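PDB 3C3P: methyltransferase from Geobacter sulfurreducens PCA, which probably transfers a methyl group from S-adenosyl-L-methionine to a hydroxyl oxygen of an acceptor, as a member of the class I O-methyltransferase family. Local coordinates for the interface of chains A and B. Coordinates in Å, arbitrary orientation; residue numbers count along the deposited sequence, not the author numbering. Chains: chain A/B, Methyltransferase.

The three contacts sample one two-fold interface between identical chains, so each has a twin with the chains exchanged. Contact 1 sets helix 42-55 of chain A against strands 192-197 and 203-208 of chain B. Its C-alpha centre lies about 24 Å from that of contact 2 and about 19 Å from that of contact 3. Contacts 2 and 3, whose centres are about 6 Å apart, share A:Ile5 and B:Ile10 and form a continuous region built on the N-terminal segments. Helix-on-sheet packing and mutual packing of the N-terminal segments probably help hold a dimer together at separate places.

Contact 1: the interface of chains A and B. Residues chain A 46, 50, 54; chain B 193, 195, 205, 207.
A:Arg46 lays its guanidinium over one face of the B:Phe193 ring, a cation-pi contact with NH2 3.8 Å from the ring centroid. The two planes are 22° apart, nearly parallel, and NH2 sits toward the rim, while ring atom CZ lies beneath the middle of the guanidinium at 3.6 Å from A:Arg46 CZ. A bend at chi3 (60°) folds the end of the arginine back over the ring. The phenylalanine is also met at its edge, where A:Arg46 CA lies in the ring plane and the A:Arg46 carbonyl O is 3.3 Å from B:Phe193 CE2, so one residue touches both rim and face.

Apolar contacts continue along the helix. With CG anti to the backbone N (chi1 -172°), A:Leu50 sends its CD1 methyl toward the two strands, 3.9 Å from B:Tyr207 CB and close to B:Leu205 CB. Its own CB lies 4.0 Å from B:Phe193 CE2. One helical turn on, the CG2 branch of A:Ile54 reaches B:Tyr207 CD1 at 3.7 Å, the two side chains running past each other in opposite directions.

Helix 42-55 of one subunit is thereby seated on strands 192-197 and 203-208 of the other, a helix-on-sheet contact that probably helps fix the relative orientation of the two methyltransferase subunits.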
ATOM      1  N   ARG A  46      -4.026   0.301   9.965  1.00 28.55           N
ATOM      2  CA  ARG A  46      -4.991  -0.096   8.909  1.00 28.76           C
ATOM      3  C   ARG A  46      -4.243  -0.362   7.594  1.00 28.89           C
ATOM      4  O   ARG A  46      -4.546  -1.291   6.862  1.00 28.90           O
ATOM      5  CB  ARG A  46      -6.120   0.935   8.746  1.00 28.02           C
ATOM      6  CG  ARG A  46      -7.066   0.993   9.943  1.00 28.20           C
ATOM      7  CD  ARG A  46      -8.217   1.985   9.762  1.00 28.22           C
ATOM      8  NE  ARG A  46      -9.081   1.690   8.619  1.00 27.42           N
ATOM      9  CZ  ARG A  46     -10.094   0.834   8.669  1.00 29.12           C
ATOM     10  NH1 ARG A  46     -10.354   0.180   9.781  1.00 28.17           N
ATOM     11  NH2 ARG A  46     -10.833   0.603   7.607  1.00 30.13           N
ATOM     12  N   LEU A  50      -4.075  -3.889   5.488  1.00 27.17           N
ATOM     13  CA  LEU A  50      -4.418  -3.963   4.074  1.00 28.87           C
ATOM     14  C   LEU A  50      -3.277  -4.549   3.259  1.00 27.73           C
ATOM     15  O   LEU A  50      -3.488  -5.419   2.406  1.00 28.35           O
ATOM     16  CB  LEU A  50      -4.913  -2.613   3.520  1.00 29.58           C
ATOM     17  CG  LEU A  50      -5.473  -2.727   2.084  1.00 31.70           C
ATOM     18  CD1 LEU A  50      -6.721  -1.842   1.843  1.00 32.52           C
ATOM     19  CD2 LEU A  50      -4.328  -2.482   1.052  1.00 32.98           C
ATOM     20  N   ILE A  54      -3.342  -8.158   1.034  1.00 28.67           N
ATOM     21  CA  ILE A  54      -3.059  -8.324  -0.407  1.00 29.77           C
ATOM     22  C   ILE A  54      -1.791  -9.106  -0.647  1.00 28.97           C
ATOM     23  O   ILE A  54      -1.646  -9.780  -1.653  1.00 29.01           O
ATOM     24  CB  ILE A  54      -3.061  -6.992  -1.251  1.00 32.24           C
ATOM     25  CG1 ILE A  54      -1.961  -6.061  -0.824  1.00 32.83           C
ATOM     26  CG2 ILE A  54      -4.453  -6.295  -1.185  1.00 33.16           C
ATOM     27  CD1 ILE A  54      -1.769  -4.846  -1.787  1.00 33.57           C
TER
ATOM     28  N   PHE B 193     -12.709  -3.463   3.342  1.00 27.34           N
ATOM     29  CA  PHE B 193     -11.734  -2.885   4.311  1.00 28.19           C
ATOM     30  C   PHE B 193     -11.115  -1.730   3.509  1.00 28.07           C
ATOM     31  O   PHE B 193     -10.382  -1.954   2.514  1.00 29.19           O
ATOM     32  CB  PHE B 193     -10.677  -3.856   4.818  1.00 28.05           C
ATOM     33  CG  PHE B 193      -9.746  -3.225   5.805  1.00 28.60           C
ATOM     34  CD1 PHE B 193     -10.039  -3.244   7.164  1.00 28.68           C
ATOM     35  CD2 PHE B 193      -8.616  -2.541   5.372  1.00 28.25           C
ATOM     36  CE1 PHE B 193      -9.162  -2.631   8.058  1.00 28.82           C
ATOM     37  CE2 PHE B 193      -7.769  -1.922   6.260  1.00 27.87           C
ATOM     38  CZ  PHE B 193      -8.045  -1.972   7.602  1.00 27.57           C
ATOM     39  N   THR B 195      -9.064   2.150   3.140  1.00 29.99           N
ATOM     40  CA  THR B 195      -8.214   3.211   3.718  1.00 30.30           C
ATOM     41  C   THR B 195      -7.858   4.170   2.592  1.00 30.23           C
ATOM     42  O   THR B 195      -7.837   3.787   1.417  1.00 31.46           O
ATOM     43  CB  THR B 195      -6.974   2.679   4.457  1.00 31.43           C
ATOM     44  OG1 THR B 195      -6.440   3.730   5.291  1.00 31.99           O
ATOM     45  CG2 THR B 195      -5.932   2.192   3.456  1.00 31.85           C
ATOM     46  N   LEU B 205      -8.073   2.973  -1.238  1.00 26.81           N
ATOM     47  CA  LEU B 205      -7.837   1.556  -1.449  1.00 26.70           C
ATOM     48  C   LEU B 205      -8.948   0.795  -0.756  1.00 28.88           C
ATOM     49  O   LEU B 205      -9.105   0.874   0.474  1.00 28.41           O
ATOM     50  CB  LEU B 205      -6.504   1.129  -0.854  1.00 26.99           C
ATOM     51  CG  LEU B 205      -5.328   1.902  -1.362  1.00 27.64           C
ATOM     52  CD1 LEU B 205      -4.098   1.581  -0.512  1.00 28.62           C
ATOM     53  CD2 LEU B 205      -5.117   1.572  -2.887  1.00 27.98           C
ATOM     54  N   TYR B 207     -10.350  -2.936  -0.248  1.00 27.71           N
ATOM     55  CA  TYR B 207     -10.151  -4.377  -0.315  1.00 27.75           C
ATOM     56  C   TYR B 207     -11.400  -5.145   0.023  1.00 27.76           C
ATOM     57  O   TYR B 207     -11.954  -5.045   1.113  1.00 26.99           O
ATOM     58  CB  TYR B 207      -9.035  -4.801   0.641  1.00 27.98           C
ATOM     59  CG  TYR B 207      -8.750  -6.283   0.698  1.00 27.64           C
ATOM     60  CD1 TYR B 207      -7.971  -6.891  -0.279  1.00 29.16           C
ATOM     61  CD2 TYR B 207      -9.171  -7.065   1.780  1.00 28.18           C
ATOM     62  CE1 TYR B 207      -7.678  -8.257  -0.217  1.00 29.12           C
ATOM     63  CE2 TYR B 207      -8.876  -8.420   1.842  1.00 28.60           C
ATOM     64  CZ  TYR B 207      -8.109  -9.004   0.835  1.00 28.80           C
ATOM     65  OH  TYR B 207      -7.791 -10.345   0.864  1.00 29.95           O
TER

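Contact 2: the interface of chains A and B. Residues chain A 3-5, 162, 178; chain B 7, 10, 13.
This is a mixed polar and apolar interface between two class I O-methyltransferase chains, in which the N-terminal segment and helix 8-16 of chain B pack on the N-terminal segment and loops of chain A; it probably helps to clasp the two subunits together. The backbone N of B:Asp7 donates a hydrogen bond to the carbonyl O of A:Ile5 at 2.7 Å, straight at the hydrogen (172°). A second, indirect link lies one residue earlier in chain A: a water is 2.8 Å from the A:Pro4 carbonyl O and 2.7 Å from the B:Asp7 carboxylate oxygen OD2. With CG turned opposite its own backbone N (chi1 -172°), the aspartate side chain passes obliquely across A:Pro4, its CB 3.4 Å from the proline O and its OD1 near the proline CG. Its main-chain N thus bonds one carbonyl directly, and its carboxylate reaches the preceding one through the water.

B:Ile10, on the first turns of helix 8-16, is the residue most covered by the partner here. Its CG1 lies against the A:Pro4 carbonyl, and its CG2 methyl meets A:Leu162 CD1 at 3.8 Å. Farther along the helix, the B:Tyr13 ring presents one face to chain A, with the carbonyl O of A:Ala178 over the ring centre, 3.3 Å from B:Tyr13 CD2. The other leucine branch, A:Leu162 CD2, approaches the same ring at B:Tyr13 CE2 (3.7 Å), so the two methyls of this leucine divide between the isoleucine and the tyrosine.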
ATOM      1  N   ILE A   3       7.330  17.399  13.056  1.00 60.66           N
ATOM      2  CA  ILE A   3       7.528  17.663  11.639  1.00 57.23           C
ATOM      3  C   ILE A   3       6.129  17.391  11.137  1.00 53.39           C
ATOM      4  O   ILE A   3       5.607  16.329  11.423  1.00 52.20           O
ATOM      5  CB  ILE A   3       8.518  16.694  10.953  1.00 57.25           C
ATOM      6  CG1 ILE A   3       9.950  16.964  11.436  1.00 57.28           C
ATOM      7  CG2 ILE A   3       8.462  16.842   9.447  1.00 56.74           C
ATOM      8  CD1 ILE A   3      10.423  18.376  11.160  1.00 57.47           C
ATOM      9  N   PRO A   4       5.474  18.366  10.481  1.00 49.84           N
ATOM     10  CA  PRO A   4       4.129  18.071   9.993  1.00 48.05           C
ATOM     11  C   PRO A   4       4.140  17.282   8.676  1.00 45.59           C
ATOM     12  O   PRO A   4       4.982  17.520   7.793  1.00 44.31           O
ATOM     13  CB  PRO A   4       3.512  19.459   9.795  1.00 48.49           C
ATOM     14  CG  PRO A   4       4.647  20.360   9.560  1.00 49.07           C
ATOM     15  CD  PRO A   4       5.839  19.781  10.272  1.00 49.69           C
ATOM     16  N   ILE A   5       3.230  16.324   8.569  1.00 41.84           N
ATOM     17  CA  ILE A   5       3.154  15.521   7.358  1.00 39.71           C
ATOM     18  C   ILE A   5       1.791  15.773   6.696  1.00 39.70           C
ATOM     19  O   ILE A   5       1.695  16.614   5.826  1.00 39.65           O
ATOM     20  CB  ILE A   5       3.485  14.069   7.650  1.00 37.84           C
ATOM     21  CG1 ILE A   5       4.880  14.042   8.285  1.00 36.87           C
ATOM     22  CG2 ILE A   5       3.471  13.244   6.386  1.00 37.20           C
ATOM     23  CD1 ILE A   5       5.409  12.664   8.650  1.00 36.70           C
ATOM     24  N   LEU A 162       9.627   9.231   8.102  1.00 29.25           N
ATOM     25  CA  LEU A 162       9.706  10.682   7.837  1.00 30.31           C
ATOM     26  C   LEU A 162       9.898  11.488   9.099  1.00 31.61           C
ATOM     27  O   LEU A 162      10.461  12.576   9.073  1.00 31.43           O
ATOM     28  CB  LEU A 162       8.488  11.190   7.043  1.00 29.78           C
ATOM     29  CG  LEU A 162       8.430  10.639   5.617  1.00 30.18           C
ATOM     30  CD1 LEU A 162       7.152  11.067   4.941  1.00 31.19           C
ATOM     31  CD2 LEU A 162       9.702  11.054   4.802  1.00 30.63           C
ATOM     32  N   ALA A 178      11.101  16.432   6.723  1.00 57.65           N
ATOM     33  CA  ALA A 178      11.257  15.103   7.331  1.00 56.01           C
ATOM     34  C   ALA A 178      12.087  14.187   6.474  1.00 54.68           C
ATOM     35  O   ALA A 178      12.513  14.564   5.386  1.00 54.49           O
ATOM     36  CB  ALA A 178       9.914  14.479   7.569  1.00 56.34           C
TER
ATOM     37  N   ASP B   7       2.227  18.239   3.733  1.00 32.83           N
ATOM     38  CA  ASP B   7       3.162  19.366   3.804  1.00 31.53           C
ATOM     39  C   ASP B   7       4.025  19.428   2.523  1.00 30.10           C
ATOM     40  O   ASP B   7       4.581  18.421   2.100  1.00 27.55           O
ATOM     41  CB  ASP B   7       4.063  19.186   5.023  1.00 32.19           C
ATOM     42  CG  ASP B   7       4.923  20.389   5.296  1.00 32.06           C
ATOM     43  OD1 ASP B   7       4.412  21.364   5.869  1.00 34.21           O
ATOM     44  OD2 ASP B   7       6.134  20.330   5.041  1.00 32.10           O
ATOM     45  N   ILE B  10       7.465  17.898   2.696  1.00 26.74           N
ATOM     46  CA  ILE B  10       7.492  16.430   2.646  1.00 27.74           C
ATOM     47  C   ILE B  10       7.428  15.999   1.194  1.00 27.58           C
ATOM     48  O   ILE B  10       8.172  15.131   0.748  1.00 25.13           O
ATOM     49  CB  ILE B  10       6.330  15.785   3.442  1.00 29.61           C
ATOM     50  CG1 ILE B  10       6.513  16.076   4.926  1.00 30.51           C
ATOM     51  CG2 ILE B  10       6.267  14.277   3.215  1.00 30.64           C
ATOM     52  CD1 ILE B  10       7.743  15.483   5.519  1.00 31.41           C
ATOM     53  N   TYR B  13      10.682  16.590  -0.645  1.00 22.92           N
ATOM     54  CA  TYR B  13      11.663  15.612  -0.157  1.00 24.47           C
ATOM     55  C   TYR B  13      11.452  14.258  -0.844  1.00 24.14           C
ATOM     56  O   TYR B  13      12.396  13.649  -1.337  1.00 23.20           O
ATOM     57  CB  TYR B  13      11.615  15.509   1.395  1.00 23.89           C
ATOM     58  CG  TYR B  13      12.466  14.385   1.918  1.00 25.48           C
ATOM     59  CD1 TYR B  13      13.854  14.476   1.923  1.00 25.90           C
ATOM     60  CD2 TYR B  13      11.875  13.230   2.386  1.00 26.31           C
ATOM     61  CE1 TYR B  13      14.629  13.434   2.384  1.00 27.43           C
ATOM     62  CE2 TYR B  13      12.625  12.201   2.863  1.00 28.56           C
ATOM     63  CZ  TYR B  13      14.003  12.295   2.846  1.00 27.98           C
ATOM     64  OH  TYR B  13      14.735  11.218   3.323  1.00 30.06           O
TER
HETATM   65  O   HOH W   1       7.247  18.953   7.059  1.00 37.35           O

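Contact 3: the interface of chains A and B. Residues chain A 5-6, 198; chain B 5-6, 10, 14, 198.
The N-terminal segments of both chains meet here across the two-fold, joined by the Pro198 loops that follow strand 192-197 and, from chain B, by helix 8-16. In this pair of class I O-methyltransferase subunits, A:Val6 and B:Val6 form an antiparallel beta bridge, pairing the two chains briefly in opposite directions at this residue.

Each valine also reaches the proline of the other chain. A:Val6 CG2 lies 3.6 Å from B:Pro198 CG, and B:Val6 CG1 lies 3.7 Å from A:Pro198 CG; in both pairs the side chains cross at about a right angle. The valines use different rotamers, chi1 -177° in A:Val6 and -49° in B:Val6, yet in each the methyl opposite its own carbonyl carbon touches the proline. The remaining A:Val6 methyl, CG1, rests against the B:Ile5 carbonyl O at 3.4 Å, while B:Val6 CB packs 3.6 Å from the A:Ile5 carbonyl O.

The prolines are neighbours as well, each ring lying near the other's backbone carbonyl: B:Pro198 CG is 3.5 Å from A:Pro198 O, and A:Pro198 CD is 3.5 Å from B:Pro198 O. B:Leu14, on helix 8-16, is a minor contributor at the margin.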
ATOM      1  N   ILE A   5       3.230  16.324   8.569  1.00 41.84           N
ATOM      2  CA  ILE A   5       3.154  15.521   7.358  1.00 39.71           C
ATOM      3  C   ILE A   5       1.791  15.773   6.696  1.00 39.70           C
ATOM      4  O   ILE A   5       1.695  16.614   5.826  1.00 39.65           O
ATOM      5  CB  ILE A   5       3.485  14.069   7.650  1.00 37.84           C
ATOM      6  CG1 ILE A   5       4.880  14.042   8.285  1.00 36.87           C
ATOM      7  CG2 ILE A   5       3.471  13.244   6.386  1.00 37.20           C
ATOM      8  CD1 ILE A   5       5.409  12.664   8.650  1.00 36.70           C
ATOM      9  N   VAL A   6       0.742  15.082   7.120  1.00 39.14           N
ATOM     10  CA  VAL A   6      -0.591  15.302   6.532  1.00 39.18           C
ATOM     11  C   VAL A   6      -1.246  16.571   7.135  1.00 38.35           C
ATOM     12  O   VAL A   6      -1.153  16.812   8.338  1.00 37.32           O
ATOM     13  CB  VAL A   6      -1.534  14.055   6.719  1.00 39.87           C
ATOM     14  CG1 VAL A   6      -2.881  14.278   6.033  1.00 39.97           C
ATOM     15  CG2 VAL A   6      -0.872  12.744   6.183  1.00 40.78           C
ATOM     16  N   PRO A 198       3.081   8.837   2.844  1.00 31.64           N
ATOM     17  CA  PRO A 198       3.129   9.687   4.018  1.00 33.94           C
ATOM     18  C   PRO A 198       1.960   9.592   5.003  1.00 34.84           C
ATOM     19  O   PRO A 198       1.320  10.608   5.303  1.00 37.53           O
ATOM     20  CB  PRO A 198       3.241  11.083   3.409  1.00 34.32           C
ATOM     21  CG  PRO A 198       2.606  10.987   2.167  1.00 34.18           C
ATOM     22  CD  PRO A 198       2.791   9.599   1.626  1.00 33.29           C
TER
ATOM     23  N   ILE B   5      -2.515  18.426   0.874  1.00 44.34           N
ATOM     24  CA  ILE B   5      -2.831  17.098   1.399  1.00 43.36           C
ATOM     25  C   ILE B   5      -1.702  16.744   2.372  1.00 41.03           C
ATOM     26  O   ILE B   5      -1.945  16.352   3.521  1.00 40.06           O
ATOM     27  CB  ILE B   5      -3.133  16.132   0.270  1.00 44.28           C
ATOM     28  CG1 ILE B   5      -4.544  16.466  -0.232  1.00 44.82           C
ATOM     29  CG2 ILE B   5      -3.048  14.674   0.740  1.00 44.69           C
ATOM     30  CD1 ILE B   5      -4.868  15.905  -1.614  1.00 45.46           C
ATOM     31  N   VAL B   6      -0.474  16.903   1.897  1.00 38.69           N
ATOM     32  CA  VAL B   6       0.708  16.688   2.742  1.00 37.02           C
ATOM     33  C   VAL B   6       1.586  17.923   2.636  1.00 34.08           C
ATOM     34  O   VAL B   6       1.615  18.600   1.630  1.00 32.05           O
ATOM     35  CB  VAL B   6       1.582  15.456   2.385  1.00 38.45           C
ATOM     36  CG1 VAL B   6       0.722  14.177   2.220  1.00 38.60           C
ATOM     37  CG2 VAL B   6       2.409  15.710   1.152  1.00 39.39           C
ATOM     38  N   ILE B  10       7.465  17.898   2.696  1.00 26.74           N
ATOM     39  CA  ILE B  10       7.492  16.430   2.646  1.00 27.74           C
ATOM     40  C   ILE B  10       7.428  15.999   1.194  1.00 27.58           C
ATOM     41  O   ILE B  10       8.172  15.131   0.748  1.00 25.13           O
ATOM     42  CB  ILE B  10       6.330  15.785   3.442  1.00 29.61           C
ATOM     43  CG1 ILE B  10       6.513  16.076   4.926  1.00 30.51           C
ATOM     44  CG2 ILE B  10       6.267  14.277   3.215  1.00 30.64           C
ATOM     45  CD1 ILE B  10       7.743  15.483   5.519  1.00 31.41           C
ATOM     46  N   LEU B  14      10.203  13.822  -0.915  1.00 24.76           N
ATOM     47  CA  LEU B  14       9.879  12.530  -1.535  1.00 26.18           C
ATOM     48  C   LEU B  14      10.230  12.526  -3.018  1.00 26.77           C
ATOM     49  O   LEU B  14      10.685  11.522  -3.570  1.00 26.28           O
ATOM     50  CB  LEU B  14       8.438  12.142  -1.303  1.00 26.61           C
ATOM     51  CG  LEU B  14       8.028  11.895   0.157  1.00 27.64           C
ATOM     52  CD1 LEU B  14       6.647  11.389   0.200  1.00 28.34           C
ATOM     53  CD2 LEU B  14       8.996  10.881   0.759  1.00 27.26           C
ATOM     54  N   PRO B 198      -2.611   9.265   1.769  1.00 32.96           N
ATOM     55  CA  PRO B 198      -2.354  10.587   1.278  1.00 33.72           C
ATOM     56  C   PRO B 198      -1.166  10.662   0.357  1.00 33.75           C
ATOM     57  O   PRO B 198      -0.160  11.254   0.680  1.00 34.17           O
ATOM     58  CB  PRO B 198      -2.149  11.409   2.560  1.00 34.87           C
ATOM     59  CG  PRO B 198      -1.660  10.467   3.552  1.00 35.47           C
ATOM     60  CD  PRO B 198      -2.048   9.059   3.116  1.00 33.76           C
TER